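Local coordinates for guanine deaminase (Escherichia coli, PDB 6OHB), which catalyses the zinc-dependent hydrolytic deamination of guanine to xanthine and ammonia, the first step of guanine degradation, at residues 83-88 / 117-122; 88-93 / 107-112. One frame throughout, in Å; residues are numbered along the deposited sequence.

Contact 1: 83-88 / 117-122; sequences IHYPQS and EYAREM. With ZN (zinc ion), chain E.
The HxH metal motif at the end of the first barrel strand of an amidohydrolase runs directly into this contact, where Tyr85 reaches segment 117-122 of helix 116-132 and meets Ala119 and Met122. The phenol OH of Tyr85 donates a hydrogen bond of 2.9 Å to Ala119 O. It approaches the carbonyl from the flank, at a C=O...OH angle of 110°, and sits 31° off the carbonyl plane. The ring presents its edge to the helix: CE1 lies 3.9 Å from Met122 C, nearly in the ring plane, and 4.4 Å from Met122 CB. Farther along, Ser88 CB rests 4.4 Å from Met122 CE. One residue before the tyrosine, His84 has CG anti to its carbonyl carbon (chi1 -64°), which turns the ring to the zinc ion; NE2 binds it at 1.9 Å, together with His82, His237 and Asp327. Tyr85, Pro86 and Gln87 are, by similarity, part of the substrate site, and Pro86 centres an inverse gamma turn that redirects the chain. Tyr113 meets the Tyr85 ring edge-to-face, while Val140 of strand 135-141 and Leu152 of helix 146-158 also pack on it, placing the tyrosine between the barrel strands and the outer helices.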
loop_
_atom_site.group_PDB
_atom_site.type_symbol
_atom_site.label_atom_id
_atom_site.label_comp_id
_atom_site.label_asym_id
_atom_site.label_seq_id
_atom_site.Cartn_x
_atom_site.Cartn_y
_atom_site.Cartn_z
ATOM N N ILE A 83 0.165 17.052 -6.874
ATOM C CA ILE A 83 -0.634 16.093 -7.626
ATOM C C ILE A 83 -0.797 16.629 -9.043
ATOM O O ILE A 83 -0.906 17.840 -9.252
ATOM C CB ILE A 83 -1.985 15.828 -6.920
ATOM C CG1 ILE A 83 -2.808 14.788 -7.682
ATOM C CG2 ILE A 83 -2.761 17.127 -6.701
ATOM C CD1 ILE A 83 -4.037 14.313 -6.927
ATOM N N HIS A 84 -0.770 15.723 -10.021
ATOM C CA HIS A 84 -0.881 16.066 -11.438
ATOM C C HIS A 84 -2.312 15.765 -11.901
ATOM O O HIS A 84 -2.728 14.603 -11.930
ATOM C CB HIS A 84 0.153 15.293 -12.270
ATOM C CG HIS A 84 1.594 15.620 -11.965
ATOM N ND1 HIS A 84 2.378 16.388 -12.803
ATOM C CD2 HIS A 84 2.410 15.219 -10.962
ATOM C CE1 HIS A 84 3.600 16.478 -12.309
ATOM N NE2 HIS A 84 3.642 15.786 -11.189
ATOM N N TYR A 85 -3.070 16.817 -12.236
ATOM C CA TYR A 85 -4.438 16.648 -12.736
ATOM C C TYR A 85 -4.550 15.789 -13.998
ATOM O O TYR A 85 -5.400 14.881 -14.021
ATOM C CB TYR A 85 -5.065 18.040 -12.924
ATOM C CG TYR A 85 -5.996 18.233 -14.110
ATOM C CD1 TYR A 85 -7.194 17.527 -14.219
ATOM C CD2 TYR A 85 -5.692 19.157 -15.108
ATOM C CE1 TYR A 85 -8.043 17.715 -15.297
ATOM C CE2 TYR A 85 -6.540 19.355 -16.190
ATOM C CZ TYR A 85 -7.711 18.632 -16.279
ATOM O OH TYR A 85 -8.551 18.828 -17.356
ATOM N N PRO A 86 -3.773 16.019 -15.080
ATOM C CA PRO A 86 -4.028 15.278 -16.327
ATOM C C PRO A 86 -3.311 13.938 -16.420
ATOM O O PRO A 86 -2.729 13.621 -17.464
ATOM C CB PRO A 86 -3.522 16.244 -17.401
ATOM C CG PRO A 86 -2.356 16.906 -16.750
ATOM C CD PRO A 86 -2.718 17.036 -15.274
ATOM N N GLN A 87 -3.329 13.139 -15.350
ATOM C CA GLN A 87 -2.565 11.897 -15.341
ATOM C C GLN A 87 -3.279 10.745 -14.645
ATOM O O GLN A 87 -2.644 9.714 -14.386
ATOM C CB GLN A 87 -1.204 12.121 -14.674
ATOM C CG GLN A 87 -0.225 12.938 -15.500
ATOM C CD GLN A 87 1.104 13.113 -14.805
ATOM O OE1 GLN A 87 1.363 12.487 -13.775
ATOM N NE2 GLN A 87 1.963 13.954 -15.369
ATOM N N SER A 88 -4.573 10.881 -14.339
ATOM C CA SER A 88 -5.265 9.851 -13.569
ATOM C C SER A 88 -5.280 8.509 -14.296
ATOM O O SER A 88 -5.175 7.453 -13.661
ATOM C CB SER A 88 -6.691 10.306 -13.257
ATOM O OG SER A 88 -6.697 11.501 -12.493
ATOM N N GLU A 117 -13.502 18.960 -24.273
ATOM C CA GLU A 117 -14.541 18.112 -23.692
ATOM C C GLU A 117 -13.916 17.039 -22.803
ATOM O O GLU A 117 -14.392 16.784 -21.685
ATOM C CB GLU A 117 -15.401 17.482 -24.784
ATOM N N TYR A 118 -12.821 16.431 -23.269
ATOM C CA TYR A 118 -12.103 15.460 -22.452
ATOM C C TYR A 118 -11.524 16.115 -21.204
ATOM O O TYR A 118 -11.546 15.524 -20.117
ATOM C CB TYR A 118 -11.003 14.784 -23.273
ATOM C CG TYR A 118 -10.314 13.629 -22.560
ATOM C CD1 TYR A 118 -10.970 12.423 -22.352
ATOM C CD2 TYR A 118 -9.008 13.749 -22.096
ATOM C CE1 TYR A 118 -10.347 11.367 -21.699
ATOM C CE2 TYR A 118 -8.376 12.698 -21.443
ATOM C CZ TYR A 118 -9.051 11.511 -21.248
ATOM O OH TYR A 118 -8.429 10.468 -20.601
ATOM N N ALA A 119 -10.995 17.334 -21.339
ATOM C CA ALA A 119 -10.463 18.031 -20.174
ATOM C C ALA A 119 -11.555 18.307 -19.148
ATOM O O ALA A 119 -11.328 18.160 -17.944
ATOM C CB ALA A 119 -9.775 19.331 -20.595
ATOM N N ARG A 120 -12.750 18.698 -19.605
ATOM C CA ARG A 120 -13.861 18.926 -18.682
ATOM C C ARG A 120 -14.245 17.637 -17.961
ATOM O O ARG A 120 -14.415 17.617 -16.730
ATOM C CB ARG A 120 -15.057 19.503 -19.438
ATOM N N GLU A 121 -14.403 16.551 -18.724
ATOM C CA GLU A 121 -14.751 15.261 -18.135
ATOM C C GLU A 121 -13.736 14.849 -17.071
ATOM O O GLU A 121 -14.104 14.469 -15.949
ATOM C CB GLU A 121 -14.847 14.202 -19.237
ATOM C CG GLU A 121 -15.461 12.885 -18.797
ATOM C CD GLU A 121 -15.339 11.798 -19.854
ATOM O OE1 GLU A 121 -14.987 12.128 -21.008
ATOM O OE2 GLU A 121 -15.582 10.614 -19.532
ATOM N N MET A 122 -12.446 14.944 -17.398
ATOM C CA MET A 122 -11.427 14.516 -16.453
ATOM C C MET A 122 -11.268 15.499 -15.301
ATOM O O MET A 122 -10.843 15.095 -14.218
ATOM C CB MET A 122 -10.093 14.314 -17.168
ATOM C CG MET A 122 -10.120 13.195 -18.211
ATOM S SD MET A 122 -10.861 11.664 -17.604
ATOM C CE MET A 122 -9.564 11.057 -16.525
HETATM ZN ZN ZN E . 5.039 15.300 -9.996
#

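Contact 2: 88-93 / 107-112; sequences SEMVGA and FPTERR
Thr109 inserts its side chain between Glu89 and Met90, joining the loop after the first strand of the amidohydrolase TIM barrel to helix 98-111. Its two branches divide the work. With CG2 anti to the backbone N and OG1 beside it (chi1 -61°), the methyl faces Glu89, coming 4.0 Å from Glu89 CD, whereas OG1 lies 3.1 Å from Met90 CG. Met90 lies nearly at right angles to the threonine side chain, while Glu89 runs alongside it, pointing the other way. The Thr109 hydroxyl finds its polar partner within its own helix, at His105 O.

Beyond the threonine, Glu89 OE2 stands over one face of the Arg112 guanidinium, toward its rim and 3.9 Å from Arg112 NE. Because that oxygen lies well out of the guanidinium plane, no N-H points at it and the long salt bridge is a matter of charge alone; the carboxylate and guanidinium planes stand about 90° apart. What positions the carboxylate lies in the next shell: OE1 is hydrogen-bonded to Tyr113 OH and OE2 to Tyr118 OH, which fixes both oxygens. Trp101 and His105 pack on Met90. The arginine looks outward to the dimer interface, where Arg112 NH1 is hydrogen-bonded to OD1 of Asn405 in the second subunit.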
loop_
_atom_site.group_PDB
_atom_site.type_symbol
_atom_site.label_atom_id
_atom_site.label_comp_id
_atom_site.label_asym_id
_atom_site.label_seq_id
_atom_site.Cartn_x
_atom_site.Cartn_y
_atom_site.Cartn_z
ATOM N N SER A 88 -4.573 10.881 -14.339
ATOM C CA SER A 88 -5.265 9.851 -13.569
ATOM C C SER A 88 -5.280 8.509 -14.296
ATOM O O SER A 88 -5.175 7.453 -13.661
ATOM C CB SER A 88 -6.691 10.306 -13.257
ATOM O OG SER A 88 -6.697 11.501 -12.493
ATOM N N GLU A 89 -5.393 8.525 -15.623
ATOM C CA GLU A 89 -5.537 7.303 -16.405
ATOM C C GLU A 89 -4.210 6.638 -16.751
ATOM O O GLU A 89 -4.219 5.545 -17.330
ATOM C CB GLU A 89 -6.318 7.594 -17.694
ATOM C CG GLU A 89 -5.585 8.482 -18.689
ATOM C CD GLU A 89 -5.923 9.956 -18.529
ATOM O OE1 GLU A 89 -6.003 10.436 -17.376
ATOM O OE2 GLU A 89 -6.111 10.635 -19.562
ATOM N N MET A 90 -3.083 7.249 -16.395
ATOM C CA MET A 90 -1.780 6.768 -16.839
ATOM C C MET A 90 -1.504 5.354 -16.339
ATOM O O MET A 90 -1.521 5.092 -15.132
ATOM C CB MET A 90 -0.685 7.720 -16.362
ATOM C CG MET A 90 0.486 7.838 -17.323
ATOM S SD MET A 90 1.980 8.478 -16.543
ATOM C CE MET A 90 1.300 9.759 -15.522
ATOM N N VAL A 91 -1.239 4.447 -17.275
ATOM C CA VAL A 91 -0.810 3.086 -16.974
ATOM C C VAL A 91 0.610 2.931 -17.500
ATOM O O VAL A 91 0.855 3.090 -18.702
ATOM C CB VAL A 91 -1.747 2.041 -17.597
ATOM C CG1 VAL A 91 -1.245 0.627 -17.299
ATOM C CG2 VAL A 91 -3.167 2.233 -17.092
ATOM N N GLY A 92 1.544 2.634 -16.606
ATOM C CA GLY A 92 2.940 2.504 -16.967
ATOM C C GLY A 92 3.396 1.060 -17.036
ATOM O O GLY A 92 2.854 0.187 -16.364
ATOM N N ALA A 93 4.401 0.813 -17.871
ATOM C CA ALA A 93 5.074 -0.474 -17.848
ATOM C C ALA A 93 5.826 -0.642 -16.527
ATOM O O ALA A 93 5.994 0.302 -15.747
ATOM C CB ALA A 93 6.029 -0.608 -19.036
ATOM N N PHE A 107 4.025 12.211 -21.069
ATOM C CA PHE A 107 3.705 13.160 -22.137
ATOM C C PHE A 107 2.577 12.683 -23.046
ATOM O O PHE A 107 1.692 13.496 -23.366
ATOM C CB PHE A 107 4.967 13.488 -22.939
ATOM C CG PHE A 107 6.052 14.138 -22.132
ATOM C CD1 PHE A 107 5.752 14.857 -20.985
ATOM C CD2 PHE A 107 7.375 14.036 -22.524
ATOM C CE1 PHE A 107 6.753 15.455 -20.242
ATOM C CE2 PHE A 107 8.380 14.633 -21.787
ATOM C CZ PHE A 107 8.068 15.344 -20.644
ATOM N N PRO A 108 2.552 11.431 -23.531
ATOM C CA PRO A 108 1.393 11.012 -24.342
ATOM C C PRO A 108 0.089 11.056 -23.570
ATOM O O PRO A 108 -0.957 11.384 -24.141
ATOM C CB PRO A 108 1.757 9.580 -24.771
ATOM C CG PRO A 108 3.233 9.487 -24.611
ATOM C CD PRO A 108 3.559 10.357 -23.435
ATOM N N THR A 109 0.127 10.737 -22.276
ATOM C CA THR A 109 -1.071 10.861 -21.451
ATOM C C THR A 109 -1.546 12.308 -21.407
ATOM O O THR A 109 -2.729 12.592 -21.626
ATOM C CB THR A 109 -0.799 10.335 -20.041
ATOM O OG1 THR A 109 -0.435 8.951 -20.112
ATOM C CG2 THR A 109 -2.038 10.486 -19.169
ATOM N N GLU A 110 -0.631 13.245 -21.135
ATOM C CA GLU A 110 -1.038 14.642 -21.030
ATOM C C GLU A 110 -1.420 15.241 -22.377
ATOM O O GLU A 110 -2.104 16.271 -22.406
ATOM C CB GLU A 110 0.086 15.481 -20.418
ATOM C CG GLU A 110 0.503 15.085 -19.014
ATOM C CD GLU A 110 1.448 16.097 -18.396
ATOM O OE1 GLU A 110 1.848 17.049 -19.103
ATOM O OE2 GLU A 110 1.808 15.933 -17.211
ATOM N N ARG A 111 -0.997 14.620 -23.488
ATOM C CA ARG A 111 -1.374 15.111 -24.814
ATOM C C ARG A 111 -2.878 15.045 -25.047
ATOM O O ARG A 111 -3.433 15.897 -25.752
ATOM C CB ARG A 111 -0.642 14.317 -25.897
ATOM N N ARG A 112 -3.556 14.065 -24.451
ATOM C CA ARG A 112 -4.985 13.878 -24.677
ATOM C C ARG A 112 -5.825 15.016 -24.112
ATOM O O ARG A 112 -7.021 15.087 -24.413
ATOM C CB ARG A 112 -5.420 12.540 -24.073
ATOM C CG ARG A 112 -4.384 11.442 -24.294
ATOM C CD ARG A 112 -4.549 10.232 -23.377
ATOM N NE ARG A 112 -5.914 9.716 -23.308
ATOM C CZ ARG A 112 -6.211 8.447 -23.033
ATOM N NH1 ARG A 112 -7.476 8.047 -22.979
ATOM N NH2 ARG A 112 -5.236 7.577 -22.808
#

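Contacts 1 and 2 illustrate how one barrel loop can be held by two successive helices. Their centres lie 10 Å apart. Along the chain, both segments of contact 2 fall between those of contact 1, overlapping them at Ser88: strand 73-84 leads through 88-93 to helix 98-111, and helix 116-132 follows. Glu89 of contact 2 has a second-shell partner on the helix of contact 1, and Gln87 NE2 is hydrogen-bonded to Glu110 OE2 at 2.7 Å. Helix 98-111 thus meets the substrate site, inferred by similarity, through Glu110, which also forms a salt bridge with Arg209; helix 116-132 meets it through Ala119 O and Tyr85. Both contacts touch the second subunit.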